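Local coordinates for synaptonemal complex protein 2 (Mus musculus, PDB 5IWZ) that helps build the axial and lateral elements of the synaptonemal complex in meiotic prophase and is required for normal chromosome synapsis and for insertion of SYCP3, at residues S143-G146 and K147-V150; L91-M94 and I95-G98; K177-N180 and L181-R185; E152-I155 and P156-C159. All coordinates share one frame; numbering follows the deposited sequence.

Contact 1: residues S143-G146 and K147-V150; sequences SDEG and KNQV
Glu145 and Gln149, one helical turn apart, show how a side-chain pair can bridge the same step as the backbone bond beside it. NE2 of Gln149 donates to OE2 of Glu145 over 3.2 Å, a weak bond, and the carboxylate and amide planes stand 70° apart, so the two flat groups meet twisted. The bend of Glu145 at chi2 (65°) swings its carboxylate forward, toward the next turn and Gln149, where OE2 also lies 3.4 Å from Gln149 CG. Beside this bridge Gln149 N bonds to Glu145 O at 3.0 Å. A leucine in place of Gln149 would probably leave Glu145 OE2 without this donor and its carboxylate freer to turn. The pair links the first and second turns of helix 144-163 of the armadillo-repeat-like domain, and Ser143 is the N-cap: its OG accepts from Gly146 N at 3.1 Å, satisfying an amide that has no earlier turn to bond to. The acidic side chains of Asp144 and Glu145 probably suit this helix start, where the helix dipole is positive. Lys147 N reaches Ser143 O at 3.3 Å, a longer bond than that of Asn148 N to Asp144 O at 2.8 Å. Farther out, Gln92 OE1 bonds to Ser143 OG and so helps fix the cap, Gln101 NE2 bonds weakly to Gln149 OE1, and Val150 packs on Leu136, Ile139 and Tyr140 of helix 123-141.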
ATOM      1  N   SER A 143      19.287  -7.383  10.076  1.00 62.84           N
ATOM      2  CA  SER A 143      20.595  -7.905   9.687  1.00 56.11           C
ATOM      3  C   SER A 143      20.710  -7.865   8.172  1.00 55.90           C
ATOM      4  O   SER A 143      19.748  -7.560   7.463  1.00 55.34           O
ATOM      5  CB  SER A 143      20.806  -9.329  10.177  1.00 52.56           C
ATOM      6  OG  SER A 143      19.969 -10.221   9.458  1.00 52.77           O
ATOM      7  N   ASP A 144      21.907  -8.197   7.683  1.00 56.55           N
ATOM      8  CA  ASP A 144      22.097  -8.307   6.241  1.00 57.44           C
ATOM      9  C   ASP A 144      21.439  -9.567   5.698  1.00 52.09           C
ATOM     10  O   ASP A 144      20.866  -9.547   4.602  1.00 48.77           O
ATOM     11  CB  ASP A 144      23.585  -8.293   5.906  1.00 67.54           C
ATOM     12  CG  ASP A 144      24.261  -7.005   6.323  1.00 77.77           C
ATOM     13  OD1 ASP A 144      23.627  -5.934   6.181  1.00 74.64           O
ATOM     14  OD2 ASP A 144      25.418  -7.065   6.797  1.00 84.20           O
ATOM     15  N   GLU A 145      21.496 -10.664   6.458  1.00 47.02           N
ATOM     16  CA  GLU A 145      20.920 -11.927   5.999  1.00 54.64           C
ATOM     17  C   GLU A 145      19.407 -11.820   5.844  1.00 49.12           C
ATOM     18  O   GLU A 145      18.856 -12.147   4.785  1.00 47.12           O
ATOM     19  CB  GLU A 145      21.277 -13.059   6.967  1.00 60.64           C
ATOM     20  CG  GLU A 145      20.659 -14.397   6.591  1.00 72.39           C
ATOM     21  CD  GLU A 145      21.187 -14.948   5.273  1.00 87.54           C
ATOM     22  OE1 GLU A 145      22.120 -15.780   5.315  1.00 94.45           O
ATOM     23  OE2 GLU A 145      20.675 -14.553   4.195  1.00 89.70           O
ATOM     24  N   GLY A 146      18.718 -11.371   6.900  1.00 39.99           N
ATOM     25  CA  GLY A 146      17.279 -11.166   6.803  1.00 34.07           C
ATOM     26  C   GLY A 146      16.917 -10.244   5.661  1.00 41.47           C
ATOM     27  O   GLY A 146      15.956 -10.488   4.934  1.00 38.78           O
ATOM     28  N   LYS A 147      17.720  -9.200   5.457  1.00 49.49           N
ATOM     29  CA  LYS A 147      17.476  -8.257   4.372  1.00 47.36           C
ATOM     30  C   LYS A 147      17.657  -8.915   3.006  1.00 42.92           C
ATOM     31  O   LYS A 147      16.834  -8.722   2.098  1.00 31.47           O
ATOM     32  CB  LYS A 147      18.415  -7.063   4.537  1.00 51.01           C
ATOM     33  CG  LYS A 147      18.313  -5.988   3.487  1.00 61.13           C
ATOM     34  CD  LYS A 147      19.155  -4.807   3.924  1.00 72.36           C
ATOM     35  CE  LYS A 147      18.868  -4.444   5.383  1.00 78.73           C
ATOM     36  NZ  LYS A 147      19.374  -3.107   5.797  1.00 83.59           N
ATOM     37  N   ASN A 148      18.728  -9.699   2.837  1.00 36.66           N
ATOM     38  CA  ASN A 148      18.941 -10.350   1.547  1.00 40.64           C
ATOM     39  C   ASN A 148      17.809 -11.322   1.222  1.00 40.08           C
ATOM     40  O   ASN A 148      17.314 -11.351   0.088  1.00 39.60           O
ATOM     41  CB  ASN A 148      20.278 -11.087   1.512  1.00 36.31           C
ATOM     42  CG  ASN A 148      20.390 -11.997   0.292  1.00 47.36           C
ATOM     43  OD1 ASN A 148      20.614 -11.527  -0.830  1.00 43.25           O
ATOM     44  ND2 ASN A 148      20.179 -13.297   0.496  1.00 42.16           N
ATOM     45  N   GLN A 149      17.395 -12.133   2.196  1.00 37.54           N
ATOM     46  CA  GLN A 149      16.345 -13.111   1.921  1.00 36.25           C
ATOM     47  C   GLN A 149      15.015 -12.432   1.653  1.00 31.12           C
ATOM     48  O   GLN A 149      14.253 -12.874   0.788  1.00 34.52           O
ATOM     49  CB  GLN A 149      16.213 -14.110   3.075  1.00 39.02           C
ATOM     50  CG  GLN A 149      17.418 -15.035   3.216  1.00 38.15           C
ATOM     51  CD  GLN A 149      17.202 -16.159   4.220  1.00 38.35           C
ATOM     52  OE1 GLN A 149      16.082 -16.645   4.401  1.00 33.21           O
ATOM     53  NE2 GLN A 149      18.275 -16.557   4.897  1.00 34.58           N
ATOM     54  N   VAL A 150      14.718 -11.350   2.371  1.00 31.88           N
ATOM     55  CA  VAL A 150      13.462 -10.645   2.141  1.00 29.57           C
ATOM     56  C   VAL A 150      13.421 -10.084   0.725  1.00 30.58           C
ATOM     57  O   VAL A 150      12.436 -10.269  -0.004  1.00 28.69           O
ATOM     58  CB  VAL A 150      13.244  -9.550   3.204  1.00 30.37           C
ATOM     59  CG1 VAL A 150      12.071  -8.682   2.807  1.00 30.39           C
ATOM     60  CG2 VAL A 150      12.972 -10.178   4.561  1.00 35.81           C
TER

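Contact 2: residues L91-M94 and I95-G98; sequences LQTM and IKQG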
ATOM      1  N   LEU A  91      15.240 -13.290  17.015  1.00 33.26           N
ATOM      2  CA  LEU A  91      14.885 -13.040  15.625  1.00 45.25           C
ATOM      3  C   LEU A  91      15.926 -13.643  14.692  1.00 45.08           C
ATOM      4  O   LEU A  91      15.579 -14.269  13.683  1.00 42.21           O
ATOM      5  CB  LEU A  91      14.707 -11.537  15.379  1.00 41.92           C
ATOM      6  CG  LEU A  91      14.024 -11.146  14.067  1.00 48.95           C
ATOM      7  CD1 LEU A  91      12.691 -11.862  13.918  1.00 50.68           C
ATOM      8  CD2 LEU A  91      13.827  -9.641  13.965  1.00 49.63           C
ATOM      9  N   GLN A  92      17.208 -13.513  15.043  1.00 48.11           N
ATOM     10  CA  GLN A  92      18.262 -14.032  14.175  1.00 51.05           C
ATOM     11  C   GLN A  92      18.270 -15.552  14.153  1.00 46.13           C
ATOM     12  O   GLN A  92      18.559 -16.161  13.115  1.00 49.89           O
ATOM     13  CB  GLN A  92      19.622 -13.493  14.612  1.00 58.23           C
ATOM     14  CG  GLN A  92      20.098 -12.334  13.761  1.00 68.17           C
ATOM     15  CD  GLN A  92      20.298 -12.726  12.298  1.00 70.40           C
ATOM     16  OE1 GLN A  92      19.872 -12.015  11.386  1.00 70.74           O
ATOM     17  NE2 GLN A  92      20.951 -13.862  12.072  1.00 64.34           N
ATOM     18  N   THR A  93      17.951 -16.183  15.282  1.00 44.13           N
ATOM     19  CA  THR A  93      17.810 -17.636  15.296  1.00 46.06           C
ATOM     20  C   THR A  93      16.655 -18.095  14.415  1.00 41.13           C
ATOM     21  O   THR A  93      16.761 -19.104  13.709  1.00 52.42           O
ATOM     22  CB  THR A  93      17.613 -18.129  16.726  1.00 40.24           C
ATOM     23  OG1 THR A  93      18.668 -17.616  17.543  1.00 47.40           O
ATOM     24  CG2 THR A  93      17.638 -19.647  16.764  1.00 35.22           C
ATOM     25  N   MET A  94      15.534 -17.380  14.447  1.00 39.79           N
ATOM     26  CA  MET A  94      14.419 -17.779  13.596  1.00 38.20           C
ATOM     27  C   MET A  94      14.749 -17.552  12.128  1.00 32.61           C
ATOM     28  O   MET A  94      14.352 -18.353  11.273  1.00 33.33           O
ATOM     29  CB  MET A  94      13.141 -17.040  14.008  1.00 34.66           C
ATOM     30  CG  MET A  94      12.583 -17.574  15.319  1.00 42.61           C
ATOM     31  SD  MET A  94      10.908 -16.995  15.707  1.00 45.65           S
ATOM     32  CE  MET A  94      11.213 -15.274  16.044  1.00 36.63           C
ATOM     33  N   ILE A  95      15.479 -16.477  11.817  1.00 34.43           N
ATOM     34  CA  ILE A  95      15.953 -16.272  10.451  1.00 37.25           C
ATOM     35  C   ILE A  95      16.823 -17.441  10.026  1.00 35.72           C
ATOM     36  O   ILE A  95      16.662 -17.982   8.926  1.00 39.27           O
ATOM     37  CB  ILE A  95      16.711 -14.939  10.322  1.00 36.69           C
ATOM     38  CG1 ILE A  95      15.756 -13.764  10.434  1.00 30.67           C
ATOM     39  CG2 ILE A  95      17.451 -14.865   9.005  1.00 43.22           C
ATOM     40  CD1 ILE A  95      16.488 -12.476  10.631  1.00 42.10           C
ATOM     41  N   LYS A  96      17.725 -17.879  10.912  1.00 34.77           N
ATOM     42  CA  LYS A  96      18.562 -19.029  10.606  1.00 44.13           C
ATOM     43  C   LYS A  96      17.760 -20.328  10.536  1.00 46.37           C
ATOM     44  O   LYS A  96      18.193 -21.276   9.865  1.00 44.84           O
ATOM     45  CB  LYS A  96      19.701 -19.142  11.633  1.00 53.58           C
ATOM     46  CG  LYS A  96      19.416 -20.039  12.833  1.00 66.23           C
ATOM     47  CD  LYS A  96      20.686 -20.446  13.597  1.00 75.58           C
ATOM     48  CE  LYS A  96      20.370 -21.474  14.700  1.00 72.47           C
ATOM     49  NZ  LYS A  96      19.742 -22.720  14.157  1.00 68.88           N
ATOM     50  N   GLN A  97      16.600 -20.393  11.192  1.00 42.61           N
ATOM     51  CA  GLN A  97      15.730 -21.561  11.100  1.00 38.60           C
ATOM     52  C   GLN A  97      14.812 -21.508   9.883  1.00 36.61           C
ATOM     53  O   GLN A  97      14.090 -22.478   9.627  1.00 38.59           O
ATOM     54  CB  GLN A  97      14.890 -21.704  12.376  1.00 34.42           C
ATOM     55  CG  GLN A  97      15.665 -22.135  13.605  1.00 35.92           C
ATOM     56  CD  GLN A  97      14.792 -22.196  14.851  1.00 43.77           C
ATOM     57  OE1 GLN A  97      14.442 -21.162  15.426  1.00 43.89           O
ATOM     58  NE2 GLN A  97      14.435 -23.412  15.274  1.00 39.87           N
ATOM     59  N   GLY A  98      14.814 -20.398   9.142  1.00 33.70           N
ATOM     60  CA  GLY A  98      14.085 -20.290   7.892  1.00 33.19           C
ATOM     61  C   GLY A  98      12.841 -19.429   7.960  1.00 31.09           C
ATOM     62  O   GLY A  98      11.889 -19.661   7.204  1.00 34.48           O
TER
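Ile95 lies along the turn that precedes it, and its side chain can be read atom by atom. CB lies 3.6 Å from both Leu91 O and Gln92 O. CG1 is anti to the carbonyl carbon of its own residue (chi1 -70°), which places it beside the backbone N and 3.3 Å from Leu91 O, the acceptor for that same N. The chain then runs on extended, and CD1 ends 3.5 Å from Gln92 OE1, the two side chains crossing at a slant, with Leu91 CG a looser apolar neighbour. Beyond the helix Ile95 also touches Ile139 and Ile142. On the other flank Thr93 CG2 and Lys96 CE run side by side, 3.9 Å apart, while Thr93 OG1 bonds back to Ala89 O. The helix closes in a Schellman motif: Gly98 N donates to Ile95 O at 3.0 Å, and Gly98 takes a positive phi (107°), at which a CB would press on Gln97 O. Gln97 N, near this end, bonds to Thr93 O at 2.8 Å and only weakly to Met94 O, and its side-chain NE2 bonds to Lys47 O. Gly98 is also the N-cap position of helix 99-108. The chemistry is mixed: Gln92 OE1 lies against a methyl group and is still hydrogen-bonded, to Ser143 OG, which probably makes the apolar neighbour tolerable, so one amide meets both a polar and an apolar partner.

Contact 3: residues K177-N180 and L181-R185; sequences KKMN and LMLDR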
ATOM      1  N   LYS A 177       4.243  -0.030  -1.761  1.00 33.63           N
ATOM      2  CA  LYS A 177       4.978   0.963  -0.985  1.00 31.39           C
ATOM      3  C   LYS A 177       6.021   0.305  -0.089  1.00 27.04           C
ATOM      4  O   LYS A 177       7.122   0.846   0.092  1.00 26.68           O
ATOM      5  CB  LYS A 177       3.991   1.811  -0.187  1.00 37.37           C
ATOM      6  CG  LYS A 177       4.447   2.249   1.171  1.00 44.69           C
ATOM      7  CD  LYS A 177       3.365   3.118   1.830  1.00 56.34           C
ATOM      8  CE  LYS A 177       2.026   2.388   1.864  1.00 61.35           C
ATOM      9  NZ  LYS A 177       0.844   3.302   1.903  1.00 61.96           N
ATOM     10  N   LYS A 178       5.705  -0.865   0.470  1.00 26.78           N
ATOM     11  CA  LYS A 178       6.716  -1.617   1.202  1.00 26.69           C
ATOM     12  C   LYS A 178       7.854  -2.034   0.282  1.00 24.83           C
ATOM     13  O   LYS A 178       9.018  -2.049   0.694  1.00 29.35           O
ATOM     14  CB  LYS A 178       6.081  -2.836   1.872  1.00 30.78           C
ATOM     15  CG  LYS A 178       5.154  -2.511   3.030  1.00 33.65           C
ATOM     16  CD  LYS A 178       5.954  -2.112   4.255  1.00 38.80           C
ATOM     17  CE  LYS A 178       5.091  -2.056   5.506  1.00 42.15           C
ATOM     18  NZ  LYS A 178       4.067  -0.968   5.444  1.00 44.03           N
ATOM     19  N   MET A 179       7.543  -2.375  -0.975  1.00 24.98           N
ATOM     20  CA  MET A 179       8.611  -2.759  -1.896  1.00 22.56           C
ATOM     21  C   MET A 179       9.541  -1.588  -2.203  1.00 35.28           C
ATOM     22  O   MET A 179      10.770  -1.754  -2.235  1.00 31.26           O
ATOM     23  CB  MET A 179       8.038  -3.327  -3.193  1.00 26.85           C
ATOM     24  CG  MET A 179       9.134  -3.542  -4.249  1.00 35.21           C
ATOM     25  SD  MET A 179       8.644  -4.487  -5.698  1.00 38.59           S
ATOM     26  CE  MET A 179       7.702  -3.273  -6.609  1.00 42.56           C
ATOM     27  N   ASN A 180       8.973  -0.397  -2.432  1.00 33.14           N
ATOM     28  CA  ASN A 180       9.796   0.778  -2.708  1.00 39.23           C
ATOM     29  C   ASN A 180      10.634   1.171  -1.496  1.00 31.24           C
ATOM     30  O   ASN A 180      11.763   1.644  -1.652  1.00 35.03           O
ATOM     31  CB  ASN A 180       8.905   1.935  -3.206  1.00 29.86           C
ATOM     32  CG  ASN A 180       8.577   1.784  -4.685  1.00 32.31           C
ATOM     33  OD1 ASN A 180       9.428   1.356  -5.448  1.00 37.50           O
ATOM     34  ND2 ASN A 180       7.343   2.076  -5.084  1.00 23.24           N
ATOM     35  N   LEU A 181      10.116   0.958  -0.294  1.00 27.70           N
ATOM     36  CA  LEU A 181      10.917   1.143   0.910  1.00 35.83           C
ATOM     37  C   LEU A 181      12.084   0.163   0.960  1.00 39.37           C
ATOM     38  O   LEU A 181      13.207   0.544   1.311  1.00 43.73           O
ATOM     39  CB  LEU A 181      10.011   0.991   2.136  1.00 34.63           C
ATOM     40  CG  LEU A 181      10.604   1.081   3.535  1.00 51.67           C
ATOM     41  CD1 LEU A 181      10.914   2.530   3.863  1.00 56.48           C
ATOM     42  CD2 LEU A 181       9.618   0.508   4.540  1.00 55.72           C
ATOM     43  N   MET A 182      11.849  -1.098   0.596  1.00 32.99           N
ATOM     44  CA  MET A 182      12.933  -2.078   0.612  1.00 38.23           C
ATOM     45  C   MET A 182      13.996  -1.740  -0.426  1.00 39.75           C
ATOM     46  O   MET A 182      15.200  -1.858  -0.164  1.00 37.47           O
ATOM     47  CB  MET A 182      12.375  -3.478   0.362  1.00 35.15           C
ATOM     48  CG  MET A 182      11.399  -3.929   1.432  1.00 43.26           C
ATOM     49  SD  MET A 182      10.911  -5.665   1.373  1.00 48.53           S
ATOM     50  CE  MET A 182      10.432  -5.920  -0.317  1.00 36.90           C
ATOM     51  N   LEU A 183      13.569  -1.329  -1.617  1.00 35.04           N
ATOM     52  CA  LEU A 183      14.539  -0.935  -2.624  1.00 37.00           C
ATOM     53  C   LEU A 183      15.290   0.318  -2.196  1.00 39.00           C
ATOM     54  O   LEU A 183      16.452   0.489  -2.569  1.00 36.64           O
ATOM     55  CB  LEU A 183      13.832  -0.732  -3.956  1.00 40.32           C
ATOM     56  CG  LEU A 183      13.071  -1.935  -4.511  1.00 37.33           C
ATOM     57  CD1 LEU A 183      12.203  -1.503  -5.680  1.00 36.83           C
ATOM     58  CD2 LEU A 183      14.051  -3.015  -4.950  1.00 34.38           C
ATOM     59  N   ASP A 184      14.661   1.172  -1.374  1.00 44.10           N
ATOM     60  CA  ASP A 184      15.263   2.455  -1.008  1.00 54.36           C
ATOM     61  C   ASP A 184      16.579   2.277  -0.260  1.00 62.93           C
ATOM     62  O   ASP A 184      17.543   3.007  -0.511  1.00 69.56           O
ATOM     63  CB  ASP A 184      14.297   3.281  -0.157  1.00 54.68           C
ATOM     64  CG  ASP A 184      14.813   4.693   0.103  1.00 58.86           C
ATOM     65  OD1 ASP A 184      15.378   5.278  -0.845  1.00 59.24           O
ATOM     66  OD2 ASP A 184      14.658   5.218   1.233  1.00 57.45           O
ATOM     67  N   ARG A 185      16.633   1.338   0.687  1.00 68.57           N
ATOM     68  CA  ARG A 185      17.870   1.151   1.441  1.00 84.89           C
ATOM     69  C   ARG A 185      18.976   0.581   0.555  1.00 94.31           C
ATOM     70  O   ARG A 185      20.117   1.062   0.578  1.00102.22           O
ATOM     71  CB  ARG A 185      17.617   0.254   2.653  1.00 86.33           C
ATOM     72  CG  ARG A 185      18.887  -0.214   3.351  1.00 94.07           C
ATOM     73  CD  ARG A 185      19.304  -1.590   2.858  1.00102.55           C
ATOM     74  NE  ARG A 185      20.599  -2.018   3.386  1.00113.33           N
ATOM     75  CZ  ARG A 185      21.678  -2.239   2.641  1.00120.94           C
ATOM     76  NH1 ARG A 185      21.627  -2.071   1.329  1.00123.99           N
ATOM     77  NH2 ARG A 185      22.811  -2.632   3.208  1.00123.47           N
TER
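Met179 and Leu183 form the apolar part of this helical turn: the side chains run side by side in the same direction, with CG of Met179 4.0 Å from CD1 of Leu183. The same CD1 lies 4.0 Å from Asn180 OD1, the two side chains crossing at a slant. Met182 works differently, for its chain bends at chi3 (-50°) and carries CE back to 4.0 Å from Met179 CA, while its CG rests 3.1 Å from Lys178 O. Backbone bonds form a second group. Leu183 N to Met179 O, at 2.9 Å, is fairly straight, whereas Asp184 N is shared between Asn180 O and Leu181 O, both weak, near the end of helix 169-185. Polar ends of side chains make a third group: Lys178 NZ forms a salt bridge with Glu174 one turn earlier in the same helix, while Asn180 ND2 donates to Gly221 O and Asp184 forms a salt bridge with Arg228 of helix 216-229. The helix is set between neighbours on several sides. Met182 packs on Val150 and Ile155 of helix 144-163 and on Met137 of helix 123-141, while Met179 and Asn180 rest on Ala225 of helix 216-229, as expected of stacked helices in an armadillo-like repeat domain.

Contact 4: residues E152-I155 and P156-C159; sequences ESFI and PQIC
Ser153 O accepts the shortest polar bond of this kinked turn, from a water 2.7 Å away. The water also accepts from Gln157 NE2 at 3.1 Å, so that it joins the two residues where the helical bond is lost: Gln157 N lies 4.0 Å from Ser153 O. Pro156 N has no hydrogen to donate to Glu152 O, and the ring, with CD 3.5 Å from Glu152 O and CG close to Ser153 O, probably holds Gln157 N off. Crossing the ring at about a right angle, Ile155 presses its CB to 3.4 Å from Pro156 CD, tighter than usual. An alanine here would lack CG and CD, and would probably leave a gap beside these two carbonyls and lose the steric block that keeps the turn kinked. Regular bonding resumes with Ile158 N to Phe154 O at 2.8 Å, nearly straight, and Cys159 N to Ile155 O. Gln157 has CG beside its backbone N, 3.3 Å from Ser153 O, and a bend at chi2 (-79°) turns its amide toward the water and on to Glu108 and Lys111, which hold its two ends. The turn thus lies amid the helices of the armadillo-like domain: Phe154 touches Val104 of helix 99-108 and Leu136 of helix 123-141, Ile155 and Ile158 meet Met179 of helix 169-185, and Cys159 meets Met199 of helix 197-212.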
ATOM      1  N   GLU A 152      15.134 -11.072  -1.903  1.00 32.35           N
ATOM      2  CA  GLU A 152      15.176 -12.122  -2.920  1.00 40.05           C
ATOM      3  C   GLU A 152      13.827 -12.809  -3.074  1.00 32.53           C
ATOM      4  O   GLU A 152      13.410 -13.140  -4.192  1.00 33.48           O
ATOM      5  CB  GLU A 152      16.256 -13.157  -2.569  1.00 32.36           C
ATOM      6  CG  GLU A 152      17.670 -12.665  -2.769  1.00 43.74           C
ATOM      7  CD  GLU A 152      17.894 -12.202  -4.189  1.00 59.70           C
ATOM      8  OE1 GLU A 152      17.525 -12.959  -5.112  1.00 62.53           O
ATOM      9  OE2 GLU A 152      18.409 -11.078  -4.387  1.00 62.05           O
ATOM     10  N   SER A 153      13.144 -13.041  -1.962  1.00 27.49           N
ATOM     11  CA  SER A 153      11.885 -13.777  -1.975  1.00 31.51           C
ATOM     12  C   SER A 153      10.686 -12.898  -2.303  1.00 30.41           C
ATOM     13  O   SER A 153       9.784 -13.336  -3.024  1.00 34.86           O
ATOM     14  CB  SER A 153      11.675 -14.448  -0.620  1.00 35.54           C
ATOM     15  OG  SER A 153      12.774 -15.302  -0.338  1.00 42.95           O
ATOM     16  N   PHE A 154      10.638 -11.667  -1.784  1.00 26.54           N
ATOM     17  CA  PHE A 154       9.397 -10.895  -1.807  1.00 25.43           C
ATOM     18  C   PHE A 154       9.309  -9.842  -2.910  1.00 31.37           C
ATOM     19  O   PHE A 154       8.191  -9.504  -3.294  1.00 33.99           O
ATOM     20  CB  PHE A 154       9.146 -10.232  -0.446  1.00 29.47           C
ATOM     21  CG  PHE A 154       8.403 -11.126   0.510  1.00 37.31           C
ATOM     22  CD1 PHE A 154       7.022 -11.227   0.441  1.00 35.59           C
ATOM     23  CD2 PHE A 154       9.083 -11.891   1.446  1.00 30.25           C
ATOM     24  CE1 PHE A 154       6.327 -12.055   1.306  1.00 36.46           C
ATOM     25  CE2 PHE A 154       8.391 -12.727   2.321  1.00 34.07           C
ATOM     26  CZ  PHE A 154       7.015 -12.804   2.252  1.00 38.34           C
ATOM     27  N   ILE A 155      10.432  -9.347  -3.470  1.00 30.27           N
ATOM     28  CA  ILE A 155      10.339  -8.480  -4.649  1.00 29.18           C
ATOM     29  C   ILE A 155       9.545  -9.136  -5.781  1.00 35.88           C
ATOM     30  O   ILE A 155       8.649  -8.485  -6.328  1.00 32.24           O
ATOM     31  CB  ILE A 155      11.740  -8.017  -5.094  1.00 31.40           C
ATOM     32  CG1 ILE A 155      12.409  -7.168  -4.021  1.00 34.86           C
ATOM     33  CG2 ILE A 155      11.656  -7.254  -6.404  1.00 33.96           C
ATOM     34  CD1 ILE A 155      11.653  -5.950  -3.673  1.00 36.38           C
ATOM     35  N   PRO A 156       9.813 -10.398  -6.168  1.00 35.04           N
ATOM     36  CA  PRO A 156       8.956 -11.012  -7.205  1.00 36.33           C
ATOM     37  C   PRO A 156       7.511 -11.207  -6.770  1.00 35.89           C
ATOM     38  O   PRO A 156       6.603 -11.060  -7.601  1.00 31.90           O
ATOM     39  CB  PRO A 156       9.648 -12.359  -7.495  1.00 37.39           C
ATOM     40  CG  PRO A 156      10.623 -12.563  -6.405  1.00 39.27           C
ATOM     41  CD  PRO A 156      11.010 -11.218  -5.894  1.00 37.11           C
ATOM     42  N   GLN A 157       7.271 -11.545  -5.500  1.00 30.70           N
ATOM     43  CA  GLN A 157       5.903 -11.731  -5.016  1.00 27.25           C
ATOM     44  C   GLN A 157       5.109 -10.436  -5.113  1.00 29.51           C
ATOM     45  O   GLN A 157       3.951 -10.427  -5.543  1.00 28.25           O
ATOM     46  CB  GLN A 157       5.914 -12.204  -3.556  1.00 25.63           C
ATOM     47  CG  GLN A 157       6.514 -13.581  -3.314  1.00 37.37           C
ATOM     48  CD  GLN A 157       5.558 -14.705  -3.657  1.00 39.38           C
ATOM     49  OE1 GLN A 157       4.352 -14.491  -3.793  1.00 38.86           O
ATOM     50  NE2 GLN A 157       6.096 -15.912  -3.819  1.00 37.58           N
ATOM     51  N   ILE A 158       5.706  -9.332  -4.667  1.00 27.04           N
ATOM     52  CA  ILE A 158       5.003  -8.053  -4.671  1.00 30.72           C
ATOM     53  C   ILE A 158       4.711  -7.590  -6.100  1.00 29.57           C
ATOM     54  O   ILE A 158       3.602  -7.126  -6.393  1.00 30.82           O
ATOM     55  CB  ILE A 158       5.802  -7.012  -3.868  1.00 29.15           C
ATOM     56  CG1 ILE A 158       5.853  -7.462  -2.399  1.00 29.81           C
ATOM     57  CG2 ILE A 158       5.177  -5.603  -4.031  1.00 26.43           C
ATOM     58  CD1 ILE A 158       6.680  -6.561  -1.489  1.00 33.91           C
ATOM     59  N   CYS A 159       5.683  -7.728  -7.011  1.00 30.82           N
ATOM     60  CA  CYS A 159       5.446  -7.364  -8.409  1.00 32.78           C
ATOM     61  C   CYS A 159       4.301  -8.175  -9.001  1.00 37.85           C
ATOM     62  O   CYS A 159       3.423  -7.628  -9.688  1.00 32.71           O
ATOM     63  CB  CYS A 159       6.718  -7.561  -9.243  1.00 34.80           C
ATOM     64  SG  CYS A 159       8.100  -6.462  -8.868  1.00 37.96           S
TER
HETATM   65  O   HOH W   1       9.133 -15.936  -3.345  1.00 35.61           O

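The four contacts all lie in the armadillo-repeat-like domain and illustrate how short helical turns are tied into a larger array. Contacts 1 and 4 share helix 144-163, their centres 13 Å apart, and contact 3 packs against both. Its closest link to contact 4 is Met179 CG to Ile155 CD1 at 3.5 Å, and to contact 1 Val150 CG1 meets Met182 SD at the same distance. Contact 2 joins contact 1 through a probable hydrogen bond, Ser143 OG to Gln92 OE1, 2.6 Å, backed by Ile95 packing near Gly146. Contacts 2 and 3 do not touch, their nearest atoms being about 13 Å apart, and contact 1 stands between them as the intermediary.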